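Side-chain contact in putative uncharacterized protein (Streptococcus pyogenes serotype M1, PDB 3VZH), which probably cleaves precursor CRISPR RNA as a Cas5d endoribonuclease of the type I-C CRISPR system of microbial immunity: residues Ala48-Pro53 with Glu122-Arg127. Residues are numbered along the deposited sequence; the frame is centred on the assembly and turned at random.
Sequences AIYYKP and EAIMER
The Y50 ring packs against I124 and M125 of helix 118-130, with I124 CG2 over one face. Y50 is the first residue to leave helical geometry at the end of helix 39-49, and its extended backbone, with CG anti to the backbone N (chi1 177°), sends the side chain toward the second helix. At the base, Y50 CB meets M125 SD at 3.8 Å. Past CG, Y50 CD2 lies 3.8 Å from M125 CE, with the backbone N of M125 also close by. M125 SD stands at the edge of the ring, level with its plane and 5.5 Å from the centroid of the Y50 ring, in a Met-aromatic contact. Bends at both chi2 and chi3 fold the methionine back, and its methyl reaches the ring obliquely. Beyond this the outer half of the ring belongs to I124. I124 CG2 makes a CH-pi contact, 3.5 Å from the centroid of the Y50 ring and 18° off the ring normal, displaced toward the hydroxyl-bearing end of the ring, where it comes within 3.4 Å of Y50 CZ. At the tip, I124 CD1 brushes Y50 OH at 3.7 Å, while the hydroxyl is hydrogen-bonded to ND1 of H121, one turn earlier on the same helix as M125. Near the base of the tyrosine, I49 CG2 touches M125 SD at 4.2 Å. F55, on strand 55-64, meets the Y50 ring with the planes steeply inclined and also touches M125, so both sides of the contact pack on that strand of this RRM-containing protein. The chemistry is therefore divided along the tyrosine: dispersion and a methyl-to-face contact hold the buried apolar ring, and the hydrogen bond to H121 ND1 satisfies its polar tip.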
# COMPACT_ATOMS: atom_id res chain seq x y z
N ALA A 48 9.17 -2.41 0.71
CA ALA A 48 10.41 -1.76 0.31
C ALA A 48 10.93 -0.93 1.48
O ALA A 48 12.14 -0.65 1.56
CB ALA A 48 10.17 -0.85 -0.90
N ILE A 49 10.05 -0.47 2.34
CA ILE A 49 10.57 0.25 3.52
C ILE A 49 11.38 -0.67 4.45
O ILE A 49 12.56 -0.38 4.78
CB ILE A 49 9.42 0.91 4.25
CG1 ILE A 49 8.76 1.90 3.27
CG2 ILE A 49 9.86 1.53 5.59
CD1 ILE A 49 7.63 2.71 3.93
N TYR A 50 10.76 -1.78 4.83
CA TYR A 50 11.45 -2.80 5.64
C TYR A 50 10.73 -4.13 5.48
O TYR A 50 9.49 -4.21 5.68
CB TYR A 50 11.44 -2.36 7.11
CG TYR A 50 12.06 -3.33 8.10
CD1 TYR A 50 13.23 -4.07 7.79
CD2 TYR A 50 11.50 -3.47 9.36
CE1 TYR A 50 13.79 -4.94 8.74
CE2 TYR A 50 12.03 -4.36 10.29
CZ TYR A 50 13.18 -5.06 9.96
OH TYR A 50 13.75 -5.93 10.92
N TYR A 51 11.50 -5.14 5.08
CA TYR A 51 10.96 -6.48 4.80
C TYR A 51 11.81 -7.49 5.58
O TYR A 51 13.06 -7.42 5.54
CB TYR A 51 11.06 -6.84 3.30
CG TYR A 51 10.58 -8.25 3.14
CD1 TYR A 51 9.21 -8.54 3.16
CD2 TYR A 51 11.47 -9.32 3.08
CE1 TYR A 51 8.76 -9.86 3.11
CE2 TYR A 51 11.02 -10.63 3.05
CZ TYR A 51 9.64 -10.87 3.02
OH TYR A 51 9.10 -12.15 2.97
N LYS A 52 11.16 -8.40 6.29
CA LYS A 52 11.84 -9.63 6.80
C LYS A 52 10.88 -10.78 6.62
O LYS A 52 9.67 -10.57 6.74
CB LYS A 52 12.22 -9.47 8.29
CG LYS A 52 13.34 -8.52 8.59
CD LYS A 52 14.67 -8.97 8.11
CE LYS A 52 15.31 -9.83 9.18
NZ LYS A 52 16.57 -10.47 8.76
N PRO A 53 11.38 -11.99 6.32
CA PRO A 53 10.50 -13.13 6.20
C PRO A 53 9.87 -13.46 7.57
O PRO A 53 8.86 -14.16 7.65
CB PRO A 53 11.46 -14.24 5.76
CG PRO A 53 12.82 -13.79 6.22
CD PRO A 53 12.78 -12.31 6.05
N GLU A 122 10.00 -3.48 15.57
CA GLU A 122 9.39 -2.13 15.66
C GLU A 122 10.41 -0.99 15.59
O GLU A 122 10.17 -0.01 14.86
CB GLU A 122 8.49 -1.95 16.90
CG GLU A 122 7.20 -2.77 16.91
CD GLU A 122 6.20 -2.21 17.93
OE1 GLU A 122 5.02 -2.57 17.90
OE2 GLU A 122 6.59 -1.38 18.78
N ALA A 123 11.57 -1.16 16.22
CA ALA A 123 12.63 -0.13 16.16
C ALA A 123 13.22 0.08 14.79
O ALA A 123 13.37 1.21 14.30
CB ALA A 123 13.74 -0.38 17.23
N ILE A 124 13.49 -1.05 14.14
CA ILE A 124 13.99 -1.01 12.79
C ILE A 124 12.99 -0.43 11.83
O ILE A 124 13.36 0.34 10.92
CB ILE A 124 14.45 -2.41 12.37
CG1 ILE A 124 15.59 -2.81 13.32
CG2 ILE A 124 14.99 -2.41 10.93
CD1 ILE A 124 16.20 -4.14 12.95
N MET A 125 11.70 -0.80 12.00
CA MET A 125 10.68 -0.24 11.15
C MET A 125 10.64 1.30 11.32
O MET A 125 10.62 2.01 10.34
CB MET A 125 9.31 -0.88 11.49
CG MET A 125 8.19 -0.37 10.55
SD MET A 125 8.38 -0.78 8.79
CE MET A 125 7.92 -2.55 8.70
N GLU A 126 10.60 1.79 12.56
CA GLU A 126 10.64 3.24 12.73
C GLU A 126 11.85 3.93 12.08
O GLU A 126 11.69 4.99 11.41
CB GLU A 126 10.60 3.61 14.19
CG GLU A 126 9.58 2.89 14.96
CD GLU A 126 9.67 3.26 16.45
OE1 GLU A 126 8.61 3.27 17.10
OE2 GLU A 126 10.79 3.52 16.97
N ARG A 127 13.06 3.41 12.29
CA ARG A 127 14.30 3.93 11.66
C ARG A 127 14.26 3.85 10.14
O ARG A 127 14.68 4.80 9.48
CB ARG A 127 15.55 3.17 12.18
CG ARG A 127 15.71 3.43 13.68
CD ARG A 127 17.10 3.08 14.21
NE ARG A 127 17.08 1.87 15.03
CZ ARG A 127 17.52 0.67 14.63
NH1 ARG A 127 17.46 -0.37 15.48
NH2 ARG A 127 18.02 0.49 13.41